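Local coordinates for RNA polymerase ECF-subfamily sigma factor (Streptomyces venezuelae, PDB 6DXO), which probably directs RNA polymerase to specific promoters as an ECF sigma factor required for aerial mycelium formation, and is usually kept inactive by an anti-sigma factor, at residues T25-R28 with Y29-R33; R98-P101 with Q102-E105. All coordinates share one frame; numbering follows the deposited sequence.

Contact 1: T25-R28 with Y29-R33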
ATOM      1  N   THR A  25      -4.691   1.029   4.978  1.00 15.02           N
ATOM      2  CA  THR A  25      -5.907   0.376   5.459  1.00 13.26           C
ATOM      3  C   THR A  25      -5.932  -1.103   5.096  1.00 14.51           C
ATOM      4  O   THR A  25      -6.315  -1.932   5.931  1.00 18.25           O
ATOM      5  CB  THR A  25      -7.186   1.080   4.928  1.00 20.94           C
ATOM      6  OG1 THR A  25      -7.161   2.471   5.300  1.00 28.59           O
ATOM      7  CG2 THR A  25      -8.410   0.434   5.533  1.00 24.48           C
ATOM      8  N   VAL A  26      -5.554  -1.440   3.858  1.00 13.05           N
ATOM      9  CA  VAL A  26      -5.489  -2.840   3.429  1.00 14.09           C
ATOM     10  C   VAL A  26      -4.475  -3.565   4.303  1.00 17.17           C
ATOM     11  O   VAL A  26      -4.738  -4.646   4.838  1.00 14.24           O
ATOM     12  CB  VAL A  26      -5.131  -2.984   1.931  1.00 13.94           C
ATOM     13  CG1 VAL A  26      -4.718  -4.411   1.577  1.00 15.66           C
ATOM     14  CG2 VAL A  26      -6.321  -2.544   1.050  1.00 14.43           C
ATOM     15  N   TYR A  27      -3.320  -2.940   4.471  1.00 12.24           N
ATOM     16  CA  TYR A  27      -2.245  -3.561   5.262  1.00 11.90           C
ATOM     17  C   TYR A  27      -2.704  -3.852   6.680  1.00 14.92           C
ATOM     18  O   TYR A  27      -2.459  -4.944   7.216  1.00 16.51           O
ATOM     19  CB  TYR A  27      -1.048  -2.629   5.253  1.00 13.04           C
ATOM     20  CG  TYR A  27       0.118  -3.055   6.110  1.00 13.07           C
ATOM     21  CD1 TYR A  27       0.953  -4.087   5.716  1.00 14.18           C
ATOM     22  CD2 TYR A  27       0.396  -2.384   7.287  1.00 15.14           C
ATOM     23  CE1 TYR A  27       2.079  -4.459   6.523  1.00 16.19           C
ATOM     24  CE2 TYR A  27       1.495  -2.725   8.076  1.00 16.99           C
ATOM     25  CZ  TYR A  27       2.317  -3.760   7.691  1.00 16.22           C
ATOM     26  OH  TYR A  27       3.391  -4.079   8.490  1.00 21.82           O
ATOM     27  N   ARG A  28      -3.372  -2.888   7.294  1.00 17.17           N
ATOM     28  CA  ARG A  28      -3.854  -3.051   8.665  1.00 20.41           C
ATOM     29  C   ARG A  28      -4.924  -4.120   8.788  1.00 21.21           C
ATOM     30  O   ARG A  28      -4.940  -4.851   9.765  1.00 18.68           O
ATOM     31  CB  ARG A  28      -4.327  -1.726   9.255  1.00 17.06           C
ATOM     32  CG  ARG A  28      -3.173  -0.742   9.477  1.00 17.97           C
ATOM     33  CD  ARG A  28      -3.630   0.415  10.329  1.00 27.05           C
ATOM     34  NE  ARG A  28      -4.315   1.436   9.551  1.00 34.63           N
ATOM     35  CZ  ARG A  28      -3.713   2.521   9.071  1.00 39.85           C
ATOM     36  NH1 ARG A  28      -2.423   2.715   9.296  1.00 37.44           N
ATOM     37  NH2 ARG A  28      -4.400   3.410   8.371  1.00 46.07           N
ATOM     38  N   TYR A  29      -5.793  -4.240   7.785  1.00 11.45           N
ATOM     39  CA  TYR A  29      -6.765  -5.330   7.816  1.00 15.48           C
ATOM     40  C   TYR A  29      -6.053  -6.695   7.803  1.00 22.04           C
ATOM     41  O   TYR A  29      -6.389  -7.619   8.576  1.00 19.05           O
ATOM     42  CB  TYR A  29      -7.741  -5.198   6.643  1.00 16.00           C
ATOM     43  CG  TYR A  29      -8.606  -6.439   6.486  1.00 21.15           C
ATOM     44  CD1 TYR A  29      -9.715  -6.645   7.308  1.00 18.95           C
ATOM     45  CD2 TYR A  29      -8.278  -7.425   5.554  1.00 23.09           C
ATOM     46  CE1 TYR A  29     -10.516  -7.798   7.169  1.00 16.51           C
ATOM     47  CE2 TYR A  29      -9.068  -8.577   5.421  1.00 23.61           C
ATOM     48  CZ  TYR A  29     -10.165  -8.755   6.238  1.00 18.98           C
ATOM     49  OH  TYR A  29     -10.925  -9.906   6.116  1.00 24.06           O
ATOM     50  N   ILE A  30      -5.048  -6.808   6.943  1.00 15.15           N
ATOM     51  CA  ILE A  30      -4.306  -8.049   6.750  1.00 16.37           C
ATOM     52  C   ILE A  30      -3.386  -8.366   7.947  1.00 17.14           C
ATOM     53  O   ILE A  30      -3.267  -9.522   8.358  1.00 21.88           O
ATOM     54  CB  ILE A  30      -3.482  -8.003   5.431  1.00 13.76           C
ATOM     55  CG1 ILE A  30      -4.413  -7.929   4.207  1.00 16.12           C
ATOM     56  CG2 ILE A  30      -2.567  -9.206   5.287  1.00 15.37           C
ATOM     57  CD1 ILE A  30      -3.664  -7.858   2.868  1.00 15.43           C
ATOM     58  N   TYR A  31      -2.774  -7.321   8.502  1.00 14.67           N
ATOM     59  CA  TYR A  31      -1.682  -7.432   9.482  1.00 17.26           C
ATOM     60  C   TYR A  31      -2.018  -8.385  10.626  1.00 19.38           C
ATOM     61  O   TYR A  31      -1.181  -9.185  11.059  1.00 22.74           O
ATOM     62  CB  TYR A  31      -1.422  -6.044  10.079  1.00 22.45           C
ATOM     63  CG  TYR A  31      -0.188  -5.931  10.945  1.00 19.46           C
ATOM     64  CD1 TYR A  31       1.046  -5.702  10.375  1.00 24.70           C
ATOM     65  CD2 TYR A  31      -0.262  -6.021  12.339  1.00 21.12           C
ATOM     66  CE1 TYR A  31       2.195  -5.581  11.156  1.00 29.94           C
ATOM     67  CE2 TYR A  31       0.895  -5.905  13.127  1.00 19.53           C
ATOM     68  CZ  TYR A  31       2.109  -5.682  12.528  1.00 28.49           C
ATOM     69  OH  TYR A  31       3.265  -5.561  13.293  1.00 26.23           O
ATOM     70  N   TYR A  32      -3.246  -8.269  11.117  1.00 17.59           N
ATOM     71  CA  TYR A  32      -3.638  -8.955  12.339  1.00 22.67           C
ATOM     72  C   TYR A  32      -4.157 -10.354  12.034  1.00 22.74           C
ATOM     73  O   TYR A  32      -4.501 -11.104  12.956  1.00 29.32           O
ATOM     74  CB  TYR A  32      -4.676  -8.124  13.115  1.00 23.54           C
ATOM     75  CG  TYR A  32      -4.182  -6.756  13.589  1.00 18.97           C
ATOM     76  CD1 TYR A  32      -3.633  -6.587  14.853  1.00 19.60           C
ATOM     77  CD2 TYR A  32      -4.300  -5.631  12.772  1.00 17.73           C
ATOM     78  CE1 TYR A  32      -3.196  -5.318  15.291  1.00 18.59           C
ATOM     79  CE2 TYR A  32      -3.863  -4.382  13.193  1.00 20.29           C
ATOM     80  CZ  TYR A  32      -3.331  -4.230  14.447  1.00 19.95           C
ATOM     81  OH  TYR A  32      -2.906  -2.974  14.845  1.00 24.31           O
ATOM     82  N   ARG A  33      -4.184 -10.705  10.747  1.00 19.02           N
ATOM     83  CA  ARG A  33      -4.759 -11.963  10.269  1.00 17.70           C
ATOM     84  C   ARG A  33      -3.739 -12.936   9.698  1.00 27.11           C
ATOM     85  O   ARG A  33      -4.104 -14.022   9.249  1.00 31.16           O
ATOM     86  CB  ARG A  33      -5.862 -11.703   9.225  1.00 23.41           C
ATOM     87  CG  ARG A  33      -7.075 -11.065   9.834  1.00 24.84           C
ATOM     88  CD  ARG A  33      -8.051 -10.530   8.789  1.00 21.09           C
ATOM     89  NE  ARG A  33      -9.291 -10.090   9.427  1.00 23.27           N
ATOM     90  CZ  ARG A  33      -9.437  -8.964  10.121  1.00 24.83           C
ATOM     91  NH1 ARG A  33      -8.420  -8.122  10.287  1.00 24.64           N
ATOM     92  NH2 ARG A  33     -10.614  -8.680  10.665  1.00 29.00           N
TER
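Three i to i+4 hydrogen bonds tie Thr25 O to Tyr29 N, Val26 O to Ile30 N and Tyr27 O to Tyr31 N in the last turns of helix 12-31, the third being the shortest (2.7 Å) but less straight at the hydrogen. Tyr27 and Tyr31, one turn apart, run alongside each other. Each CG stands opposite the backbone N (chi1 175° and -171°), which sends both phenols off the same flank of the helix. The rings meet obliquely, centroids 5.4 Å apart and planes at 58°; the hydroxyl end of Tyr27 sits at the edge of the Tyr31 ring, with OH 3.3 Å from Tyr31 CE1. On another flank, the Val26 and Ile30 branches lie side by side, Val26 CG1 meeting Ile30 CD1 at 3.8 Å, and both side chains pack on helix 65-79. The Tyr32 ring turns its edge to the Arg28 carbonyl, whose O lies in the ring plane 3.2 Å from Tyr32 CD2, while Tyr31 CD2 stands over the centre of one face. Arg33 folds back on Tyr29: NH1 donates to Tyr29 O (2.7 Å) in the carbonyl plane, on a lone pair, and Tyr29 CE1 lies 3.3 Å above the centre of the guanidinium. Beyond the helix, Arg28 NH1 is hydrogen-bonded to Pro56 O of the partner chain, and Tyr27 and Tyr32 also pack on that chain. Val26 and Ile30 thus pack into the region 2 helices, whereas Tyr27, Tyr32 and Arg28 reach the bound protein. Carbonyl groups near the helix C-terminus carry partial negative charge, so the positive guanidinium of Arg33 beside Tyr29 O is likely to offset part of it.

Contact 2: R98-P101 with Q102-E105; sequences RLNP and QQQE
Asn100 OD1 accepts from Gln103 N (2.8 Å) and caps helix 101-112, with the donor tilted out of the plane of the side-chain carbonyl. A chi1 of 78° sets Asn100 CG between its own N and carbonyl carbon, turning the amide back over the helix start. The fit here is close: Gln103 CB and CG also border OD1, and the two side chains cross at about a right angle with amide planes 67° apart. Gln103 is the third residue after the N-cap, where a capping box would have its side chain accept from the Asn100 N-H; here a water relays that bond, donating to Gln103 OE1 (2.6 Å) and accepting from Asn100 N (3.1 Å). Leu99, buried against Thr141 of helix 128-144, rests CD1 against Gln103 O and Gln104 CA in this region 4 helical domain. With an alanine in place of Gln103, the bridging water would probably lose its acceptor and one side of the Asn100 amide its cover. Looser is the solvent side, where Pro101 is exposed; Gln104 NE2 spans a long 3.3 Å to Leu99 O, which lies near the Gln104 amide plane while the donor stands 31° out of the carbonyl plane.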
ATOM      1  N   ARG A  98      12.835  -9.786  -3.574  1.00 45.02           N
ATOM      2  CA  ARG A  98      13.476 -11.009  -3.082  1.00 46.11           C
ATOM      3  C   ARG A  98      14.805 -10.766  -2.355  1.00 45.05           C
ATOM      4  O   ARG A  98      15.283 -11.637  -1.624  1.00 44.22           O
ATOM      5  CB  ARG A  98      13.672 -12.014  -4.221  1.00 54.59           C
ATOM      6  CG  ARG A  98      12.376 -12.565  -4.799  1.00 61.62           C
ATOM      7  CD  ARG A  98      12.658 -13.661  -5.810  1.00 70.81           C
ATOM      8  NE  ARG A  98      13.386 -13.153  -6.968  1.00 79.50           N
ATOM      9  CZ  ARG A  98      12.892 -13.118  -8.201  1.00 85.29           C
ATOM     10  NH1 ARG A  98      11.671 -13.574  -8.438  1.00 87.30           N
ATOM     11  NH2 ARG A  98      13.622 -12.639  -9.197  1.00 87.43           N
ATOM     12  N   LEU A  99      15.401  -9.592  -2.554  1.00 37.00           N
ATOM     13  CA  LEU A  99      16.648  -9.252  -1.870  1.00 31.08           C
ATOM     14  C   LEU A  99      16.437  -9.222  -0.369  1.00 36.28           C
ATOM     15  O   LEU A  99      15.327  -8.977   0.101  1.00 37.42           O
ATOM     16  CB  LEU A  99      17.166  -7.883  -2.331  1.00 28.89           C
ATOM     17  CG  LEU A  99      17.408  -7.687  -3.824  1.00 28.90           C
ATOM     18  CD1 LEU A  99      17.666  -6.213  -4.135  1.00 23.26           C
ATOM     19  CD2 LEU A  99      18.563  -8.560  -4.305  1.00 34.66           C
ATOM     20  N   ASN A 100      17.503  -9.460   0.390  1.00 34.25           N
ATOM     21  CA  ASN A 100      17.431  -9.350   1.837  1.00 37.75           C
ATOM     22  C   ASN A 100      17.139  -7.899   2.218  1.00 44.72           C
ATOM     23  O   ASN A 100      17.251  -7.009   1.376  1.00 42.17           O
ATOM     24  CB  ASN A 100      18.723  -9.857   2.490  1.00 43.88           C
ATOM     25  CG  ASN A 100      19.854  -8.847   2.418  1.00 51.72           C
ATOM     26  OD1 ASN A 100      19.832  -7.931   1.600  1.00 54.39           O
ATOM     27  ND2 ASN A 100      20.854  -9.016   3.278  1.00 54.09           N
ATOM     28  N   PRO A 101      16.742  -7.660   3.478  1.00 49.32           N
ATOM     29  CA  PRO A 101      16.380  -6.317   3.948  1.00 49.29           C
ATOM     30  C   PRO A 101      17.393  -5.223   3.582  1.00 41.74           C
ATOM     31  O   PRO A 101      16.998  -4.213   2.998  1.00 39.70           O
ATOM     32  CB  PRO A 101      16.284  -6.485   5.474  1.00 51.62           C
ATOM     33  CG  PRO A 101      16.812  -7.870   5.773  1.00 55.07           C
ATOM     34  CD  PRO A 101      16.569  -8.665   4.539  1.00 54.41           C
ATOM     35  N   GLN A 102      18.668  -5.415   3.915  1.00 37.41           N
ATOM     36  CA  GLN A 102      19.680  -4.400   3.629  1.00 35.68           C
ATOM     37  C   GLN A 102      19.823  -4.091   2.134  1.00 31.52           C
ATOM     38  O   GLN A 102      19.818  -2.925   1.728  1.00 30.34           O
ATOM     39  CB  GLN A 102      21.035  -4.800   4.222  1.00 41.25           C
ATOM     40  CG  GLN A 102      21.059  -4.815   5.736  1.00 52.15           C
ATOM     41  CD  GLN A 102      20.877  -3.434   6.336  1.00 63.56           C
ATOM     42  OE1 GLN A 102      21.829  -2.662   6.442  1.00 68.53           O
ATOM     43  NE2 GLN A 102      19.650  -3.115   6.733  1.00 66.27           N
ATOM     44  N   GLN A 103      19.966  -5.131   1.319  1.00 30.75           N
ATOM     45  CA  GLN A 103      20.127  -4.939  -0.120  1.00 33.81           C
ATOM     46  C   GLN A 103      18.864  -4.363  -0.760  1.00 27.43           C
ATOM     47  O   GLN A 103      18.937  -3.531  -1.671  1.00 24.78           O
ATOM     48  CB  GLN A 103      20.519  -6.253  -0.805  1.00 34.98           C
ATOM     49  CG  GLN A 103      21.894  -6.769  -0.392  1.00 33.99           C
ATOM     50  CD  GLN A 103      22.279  -8.062  -1.090  1.00 35.19           C
ATOM     51  OE1 GLN A 103      21.529  -8.596  -1.896  1.00 35.16           O
ATOM     52  NE2 GLN A 103      23.472  -8.566  -0.779  1.00 40.54           N
ATOM     53  N   GLN A 104      17.703  -4.794  -0.283  1.00 27.32           N
ATOM     54  CA  GLN A 104      16.455  -4.267  -0.840  1.00 23.36           C
ATOM     55  C   GLN A 104      16.323  -2.762  -0.583  1.00 23.84           C
ATOM     56  O   GLN A 104      16.064  -1.981  -1.490  1.00 24.29           O
ATOM     57  CB  GLN A 104      15.234  -5.008  -0.292  1.00 30.36           C
ATOM     58  CG  GLN A 104      13.979  -4.688  -1.109  1.00 30.38           C
ATOM     59  CD  GLN A 104      12.761  -5.506  -0.719  1.00 41.25           C
ATOM     60  OE1 GLN A 104      11.627  -5.041  -0.864  1.00 37.74           O
ATOM     61  NE2 GLN A 104      12.981  -6.732  -0.247  1.00 34.49           N
ATOM     62  N   GLU A 105      16.511  -2.365   0.668  1.00 23.36           N
ATOM     63  CA  GLU A 105      16.452  -0.962   1.039  1.00 28.92           C
ATOM     64  C   GLU A 105      17.487  -0.127   0.286  1.00 23.82           C
ATOM     65  O   GLU A 105      17.204   1.003  -0.110  1.00 21.49           O
ATOM     66  CB  GLU A 105      16.666  -0.796   2.541  1.00 28.33           C
ATOM     67  CG  GLU A 105      16.629   0.649   2.993  1.00 34.99           C
ATOM     68  CD  GLU A 105      16.582   0.781   4.498  1.00 46.90           C
ATOM     69  OE1 GLU A 105      16.836  -0.234   5.186  1.00 53.42           O
ATOM     70  OE2 GLU A 105      16.286   1.894   4.988  1.00 47.37           O
TER
HETATM   71  O   HOH W   1      19.890 -10.505  -1.333  1.00 39.72           O

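How the contacts relate
Contacts 1 and 2 belong to different sigma regions, region 2 and region 4, and do not touch: their centres are 23 Å apart and their nearest atoms about 12 Å. They lie at opposite kinds of helix end, contact 1 closing helix 12-31 and contact 2 opening helix 101-112. What they share is the partner chain, which reaches Arg28 and its neighbours in contact 1 and, through its Glu61, Glu105 in contact 2. Contact 1 is the one beside the probable polymerase core-binding motif, since Ile30 packs on Leu43 and Thr44; Tyr27 touches both Thr44 and Leu58 of the partner chain, so it links the motif to the bound protein.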